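Local coordinates for probable E3 ubiquitin-protein ligase HERC1 (Homo sapiens, PDB 4QT6) that probably acts as an E3 ubiquitin ligase, whose SPRY domain, the part in this crystal, is likely to serve in protein recognition, at residues A[41-46]-A[151-156]; A[16-21]-A[138-143]. All coordinates share one frame; numbering follows the deposited sequence.

Contact 1: A[41-46]-A[151-156]. With ARF (formamide), chain F.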
loop_
_atom_site.group_PDB
_atom_site.type_symbol
_atom_site.label_atom_id
_atom_site.label_comp_id
_atom_site.label_asym_id
_atom_site.label_seq_id
_atom_site.Cartn_x
_atom_site.Cartn_y
_atom_site.Cartn_z
ATOM N N TRP A 41 -10.047 -4.003 -2.606
ATOM C CA TRP A 41 -9.424 -3.697 -3.892
ATOM C C TRP A 41 -8.127 -4.504 -4.010
ATOM O O TRP A 41 -7.755 -5.240 -3.083
ATOM C CB TRP A 41 -9.161 -2.190 -4.051
ATOM C CG TRP A 41 -8.026 -1.732 -3.219
ATOM C CD1 TRP A 41 -6.758 -1.491 -3.643
ATOM C CD2 TRP A 41 -8.037 -1.445 -1.809
ATOM N NE1 TRP A 41 -5.984 -1.098 -2.606
ATOM C CE2 TRP A 41 -6.740 -1.037 -1.469
ATOM C CE3 TRP A 41 -9.028 -1.472 -0.816
ATOM C CZ2 TRP A 41 -6.369 -0.685 -0.171
ATOM C CZ3 TRP A 41 -8.669 -1.138 0.486
ATOM C CH2 TRP A 41 -7.341 -0.742 0.797
ATOM N N LYS A 42 -7.433 -4.367 -5.139
ATOM C CA LYS A 42 -6.160 -5.031 -5.322
ATOM C C LYS A 42 -5.072 -4.078 -5.777
ATOM O O LYS A 42 -5.335 -3.086 -6.426
ATOM C CB LYS A 42 -6.271 -6.179 -6.339
ATOM C CG LYS A 42 -7.212 -7.279 -5.915
ATOM C CD LYS A 42 -7.258 -8.389 -6.929
ATOM C CE LYS A 42 -8.121 -9.530 -6.439
ATOM N NZ LYS A 42 -8.410 -10.480 -7.543
ATOM N N PHE A 43 -3.846 -4.368 -5.353
ATOM C CA PHE A 43 -2.664 -3.795 -5.977
ATOM C C PHE A 43 -2.008 -4.855 -6.823
ATOM O O PHE A 43 -1.958 -6.019 -6.421
ATOM C CB PHE A 43 -1.678 -3.304 -4.932
ATOM C CG PHE A 43 -2.112 -2.049 -4.220
ATOM C CD1 PHE A 43 -2.242 -0.863 -4.920
ATOM C CD2 PHE A 43 -2.308 -2.038 -2.864
ATOM C CE1 PHE A 43 -2.612 0.302 -4.279
ATOM C CE2 PHE A 43 -2.662 -0.861 -2.209
ATOM C CZ PHE A 43 -2.783 0.298 -2.914
ATOM N N TYR A 44 -1.514 -4.453 -7.998
ATOM C CA TYR A 44 -0.792 -5.351 -8.884
ATOM C C TYR A 44 0.602 -4.763 -9.073
ATOM O O TYR A 44 0.754 -3.568 -9.396
ATOM C CB TYR A 44 -1.517 -5.486 -10.212
ATOM C CG TYR A 44 -0.738 -6.273 -11.217
ATOM C CD1 TYR A 44 -0.594 -7.647 -11.077
ATOM C CD2 TYR A 44 -0.123 -5.643 -12.289
ATOM C CE1 TYR A 44 0.133 -8.384 -12.004
ATOM C CE2 TYR A 44 0.616 -6.371 -13.210
ATOM C CZ TYR A 44 0.734 -7.740 -13.054
ATOM O OH TYR A 44 1.445 -8.490 -13.977
ATOM N N ILE A 45 1.621 -5.579 -8.828
ATOM C CA ILE A 45 3.001 -5.098 -8.888
ATOM C C ILE A 45 3.515 -5.157 -10.338
ATOM O O ILE A 45 3.867 -6.221 -10.876
ATOM C CB ILE A 45 3.955 -5.839 -7.919
ATOM C CG1 ILE A 45 3.342 -5.973 -6.509
ATOM C CG2 ILE A 45 5.296 -5.138 -7.870
ATOM C CD1 ILE A 45 2.981 -4.687 -5.820
ATOM N N VAL A 46 3.521 -3.994 -10.981
ATOM C CA VAL A 46 3.854 -3.919 -12.411
ATOM C C VAL A 46 5.353 -4.113 -12.645
ATOM O O VAL A 46 5.772 -4.823 -13.582
ATOM C CB VAL A 46 3.376 -2.585 -13.024
ATOM C CG1 VAL A 46 3.912 -2.414 -14.430
ATOM C CG2 VAL A 46 1.849 -2.512 -13.070
ATOM N N VAL A 151 3.316 0.323 -9.471
ATOM C CA VAL A 151 2.196 -0.432 -8.874
ATOM C C VAL A 151 0.888 0.058 -9.469
ATOM O O VAL A 151 0.641 1.269 -9.535
ATOM C CB VAL A 151 2.168 -0.253 -7.331
ATOM C CG1 VAL A 151 1.010 -1.016 -6.682
ATOM C CG2 VAL A 151 3.491 -0.697 -6.719
ATOM N N LYS A 152 0.034 -0.882 -9.854
ATOM C CA LYS A 152 -1.283 -0.585 -10.369
ATOM C C LYS A 152 -2.344 -0.793 -9.290
ATOM O O LYS A 152 -2.315 -1.804 -8.582
ATOM C CB LYS A 152 -1.578 -1.505 -11.557
ATOM C CG LYS A 152 -2.933 -1.294 -12.201
ATOM C CD LYS A 152 -3.078 -2.096 -13.479
ATOM C CE LYS A 152 -4.463 -1.908 -14.066
ATOM N NZ LYS A 152 -4.596 -2.420 -15.457
ATOM N N ILE A 153 -3.289 0.138 -9.204
ATOM C CA ILE A 153 -4.448 -0.063 -8.352
ATOM C C ILE A 153 -5.609 -0.609 -9.199
ATOM O O ILE A 153 -5.875 -0.101 -10.289
ATOM C CB ILE A 153 -4.797 1.228 -7.545
ATOM C CG1 ILE A 153 -5.800 0.907 -6.425
ATOM C CG2 ILE A 153 -5.277 2.350 -8.441
ATOM C CD1 ILE A 153 -6.005 2.056 -5.444
ATOM N N CYS A 154 -6.290 -1.624 -8.681
ATOM C CA CYS A 154 -7.262 -2.455 -9.393
ATOM C C CYS A 154 -8.512 -2.705 -8.600
ATOM O O CYS A 154 -8.474 -2.769 -7.375
ATOM C CB CYS A 154 -6.699 -3.866 -9.569
ATOM S SG CYS A 154 -5.161 -3.976 -10.444
ATOM N N ASP A 155 -9.608 -2.921 -9.313
ATOM C CA ASP A 155 -10.856 -3.345 -8.695
ATOM C C ASP A 155 -10.725 -4.780 -8.189
ATOM O O ASP A 155 -9.831 -5.543 -8.596
ATOM C CB ASP A 155 -12.019 -3.226 -9.678
ATOM C CG ASP A 155 -12.073 -4.382 -10.663
ATOM O OD1 ASP A 155 -12.691 -5.426 -10.337
ATOM O OD2 ASP A 155 -11.505 -4.242 -11.763
HETATM N N MSE A 156 -11.615 -5.176 -7.289
HETATM C CA MSE A 156 -11.439 -6.447 -6.591
HETATM C C MSE A 156 -11.667 -7.664 -7.468
HETATM O O MSE A 156 -11.302 -8.773 -7.067
HETATM C CB MSE A 156 -12.354 -6.446 -5.359
HETATM C CG MSE A 156 -13.746 -6.936 -5.710
HETATM SE SE MSE A 156 -14.825 -7.171 -4.063
HETATM C CE MSE A 156 -14.964 -9.126 -3.943
HETATM N N ARF F . -9.580 2.955 -5.088
HETATM C C ARF F . -9.255 2.846 -6.387
HETATM O O ARF F . -8.691 3.788 -6.938
#
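Phe43 and Ile153 face each other as a non-hydrogen-bonded pair of two antiparallel strands. On their side the packing is tight and buried. Phe43 CD1 lies 3.7 Å from Val151 CG1, and its CE1 is 3.9 Å from Ile153 CG1. Val151 CG1 is anti to the backbone N (chi1 180°), which sets it beside this ring. Trp41 CD1 reaches the same Ile153 CG1, and Ile153 CD1 touches a formamide. The opposite face is looser: Lys42, Tyr44 and Lys152 are partly exposed there, while Cys154 is buried. Here Tyr44 CB rests 4.0 Å from Cys154 SG. Two pairs of backbone bonds join the strands, Lys42 with Cys154 and Tyr44 with Lys152; Lys42 N to Cys154 O is nearly straight at 176°. The extended Lys42 chain brings CE to 3.3 Å from Met156 O, and NZ bonds Met158 O. An alanine at Lys42 would probably leave Met158 O without this donor and the 156-158 tail less firmly held. Strand 38-47 is hydrogen-bonded on its other edge to strand 103-109, and strand 150-154 to strand 17-20. The Phe43 face packs on strands 137-142 and 55-60 of the second sheet.

Contact 2: A[16-21]-A[138-143]. With ARF (formamide), chain B.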
loop_
_atom_site.group_PDB
_atom_site.type_symbol
_atom_site.label_atom_id
_atom_site.label_comp_id
_atom_site.label_asym_id
_atom_site.label_seq_id
_atom_site.Cartn_x
_atom_site.Cartn_y
_atom_site.Cartn_z
ATOM N N GLN A 16 -3.976 4.947 -13.341
ATOM C CA GLN A 16 -4.096 3.649 -12.651
ATOM C C GLN A 16 -2.792 3.201 -12.015
ATOM O O GLN A 16 -2.789 2.276 -11.201
ATOM C CB GLN A 16 -4.480 2.554 -13.674
ATOM C CG GLN A 16 -5.709 2.812 -14.541
ATOM C CD GLN A 16 -5.954 1.687 -15.566
ATOM O OE1 GLN A 16 -5.059 0.889 -15.883
ATOM N NE2 GLN A 16 -7.155 1.646 -16.114
ATOM N N ILE A 17 -1.678 3.783 -12.435
ATOM C CA ILE A 17 -0.370 3.312 -11.996
ATOM C C ILE A 17 0.376 4.398 -11.253
ATOM O O ILE A 17 0.341 5.574 -11.631
ATOM C CB ILE A 17 0.447 2.772 -13.192
ATOM C CG1 ILE A 17 -0.178 1.438 -13.645
ATOM C CG2 ILE A 17 1.931 2.568 -12.884
ATOM C CD1 ILE A 17 0.287 1.001 -15.009
ATOM N N LEU A 18 1.058 3.995 -10.179
ATOM C CA LEU A 18 1.946 4.888 -9.471
ATOM C C LEU A 18 3.366 4.428 -9.749
ATOM O O LEU A 18 3.715 3.252 -9.521
ATOM C CB LEU A 18 1.675 4.877 -7.958
ATOM C CG LEU A 18 2.467 5.913 -7.160
ATOM C CD1 LEU A 18 1.881 7.290 -7.363
ATOM C CD2 LEU A 18 2.484 5.543 -5.672
ATOM N N THR A 19 4.176 5.360 -10.244
ATOM C CA THR A 19 5.556 5.082 -10.591
ATOM C C THR A 19 6.495 5.852 -9.687
ATOM O O THR A 19 6.326 7.055 -9.499
ATOM C CB THR A 19 5.808 5.456 -12.074
ATOM O OG1 THR A 19 4.973 4.642 -12.902
ATOM C CG2 THR A 19 7.289 5.284 -12.450
ATOM N N HIS A 20 7.497 5.160 -9.138
ATOM C CA HIS A 20 8.440 5.789 -8.241
ATOM C C HIS A 20 9.344 6.671 -9.097
ATOM O O HIS A 20 9.925 6.194 -10.070
ATOM C CB HIS A 20 9.262 4.742 -7.507
ATOM C CG HIS A 20 10.182 5.309 -6.488
ATOM N ND1 HIS A 20 11.241 4.594 -5.963
ATOM C CD2 HIS A 20 10.209 6.519 -5.882
ATOM C CE1 HIS A 20 11.862 5.336 -5.068
ATOM N NE2 HIS A 20 11.277 6.516 -5.020
ATOM N N GLY A 21 9.379 7.957 -8.777
ATOM C CA GLY A 21 10.097 8.938 -9.587
ATOM C C GLY A 21 11.356 9.423 -8.914
ATOM O O GLY A 21 11.966 8.715 -8.106
ATOM N N PRO A 138 -6.327 3.991 0.073
ATOM C CA PRO A 138 -5.320 3.075 -0.490
ATOM C C PRO A 138 -4.029 3.803 -0.846
ATOM O O PRO A 138 -4.075 4.943 -1.329
ATOM C CB PRO A 138 -6.015 2.522 -1.737
ATOM C CG PRO A 138 -7.464 2.604 -1.410
ATOM C CD PRO A 138 -7.642 3.848 -0.594
ATOM N N CYS A 139 -2.887 3.191 -0.560
ATOM C CA CYS A 139 -1.585 3.824 -0.813
ATOM C C CYS A 139 -0.492 2.855 -1.131
ATOM O O CYS A 139 -0.574 1.681 -0.839
ATOM C CB CYS A 139 -1.127 4.663 0.375
ATOM S SG CYS A 139 -0.609 3.733 1.816
ATOM N N VAL A 140 0.556 3.413 -1.717
ATOM C CA VAL A 140 1.788 2.719 -2.037
ATOM C C VAL A 140 2.897 3.628 -1.554
ATOM O O VAL A 140 2.798 4.853 -1.684
ATOM C CB VAL A 140 1.885 2.490 -3.560
ATOM C CG1 VAL A 140 3.231 1.917 -3.944
ATOM C CG2 VAL A 140 0.752 1.588 -4.021
HETATM N N MSE A 141 3.945 3.037 -0.983
HETATM C CA MSE A 141 5.133 3.792 -0.554
HETATM C C MSE A 141 6.351 3.080 -1.091
HETATM O O MSE A 141 6.363 1.852 -1.137
HETATM C CB MSE A 141 5.098 3.831 0.978
HETATM C CG MSE A 141 6.137 4.701 1.680
HETATM SE SE MSE A 141 7.860 3.775 1.979
HETATM C CE MSE A 141 7.289 1.906 2.172
ATOM N N PHE A 142 7.368 3.839 -1.492
ATOM C CA PHE A 142 8.633 3.277 -1.926
ATOM C C PHE A 142 9.757 3.780 -1.028
ATOM O O PHE A 142 9.899 4.989 -0.846
ATOM C CB PHE A 142 8.913 3.700 -3.363
ATOM C CG PHE A 142 7.817 3.356 -4.336
ATOM C CD1 PHE A 142 7.588 2.033 -4.726
ATOM C CD2 PHE A 142 7.039 4.370 -4.898
ATOM C CE1 PHE A 142 6.584 1.734 -5.625
ATOM C CE2 PHE A 142 6.024 4.068 -5.810
ATOM C CZ PHE A 142 5.801 2.753 -6.157
ATOM N N TYR A 143 10.531 2.852 -0.467
ATOM C CA TYR A 143 11.657 3.224 0.408
ATOM C C TYR A 143 12.993 3.108 -0.277
ATOM O O TYR A 143 14.037 3.394 0.340
ATOM C CB TYR A 143 11.652 2.447 1.731
ATOM C CG TYR A 143 11.668 0.950 1.596
ATOM C CD1 TYR A 143 12.855 0.264 1.394
ATOM C CD2 TYR A 143 10.496 0.213 1.658
ATOM C CE1 TYR A 143 12.871 -1.098 1.250
ATOM C CE2 TYR A 143 10.503 -1.166 1.529
ATOM C CZ TYR A 143 11.697 -1.823 1.354
ATOM O OH TYR A 143 11.702 -3.184 1.244
HETATM N N ARF B . 15.076 -4.885 -0.411
HETATM C C ARF B . 14.990 -4.818 0.916
HETATM O O ARF B . 14.043 -4.265 1.455
#
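Leu18 is the first residue of 16-21 to meet 138-143. Its side chain leaves the backbone toward 138-143, with CG anti to the backbone N (chi1 -173°). There CD2 does the touching. It lies 3.8 Å from Val140 CB and equally 3.8 Å from Phe142 CE2. The Leu18 side chain slides past both partners in the opposite direction. Thr19 follows with its side chain turned away, and its OG1 bonds Glu13 OE1. Only its backbone comes near the Phe142 ring.

The two strands belong to different sheets of the beta-sandwich that defines the SPRY domain. Their axes come no closer than 8.4 Å and run nearly parallel, 14° apart. Side chains fill most of this distance, and the Phe142 ring reaches the backbone of 18-20; the contact is buried.

His20 makes the closest approach. Its CB sits over one face of the Phe142 ring, 3.4 Å from CD2. In return Phe142 CB lies over the centre of the imidazole, 3.7 Å from its centroid. These are two reciprocal CH-pi contacts. The ring planes differ by 15° but are slid apart, with centroids at 4.9 Å, so they barely overlap. Both imidazole nitrogens have partners beyond this pair: ND1 bonds Glu149 OE1 and NE2 bonds Gly24 O. Together they would fix the rotation of the ring and hold its face against Phe142. The nearby carboxylate probably polarises it. Gly21 then lines a formamide site. Beyond Phe142, Tyr143 OH donates a 2.6 Å hydrogen bond to the O of another formamide, at the edge of the phenol ring, and the same OH is hydrogen-bonded to Arg79 NE.

From the N terminus, 16-21 comes first, then 41-46, then 138-143 and finally 151-156. The segments alternate, so the two contacts cross rather than nest. Contact 2 closes a loop of 116 residues by joining the two sheets of the sandwich face to face. Contact 1 closes one of 104 residues by pairing strands 38-47 and 150-154 edge to edge within one sheet. Strand 17-20 is the next neighbour of 150-154 in that sheet. Val151 O and Leu18 N, 2.8 Å apart, probably form one of the bonds joining them. Across the sandwich, Phe43 CZ of contact 1 packs on Cys139 O of contact 2.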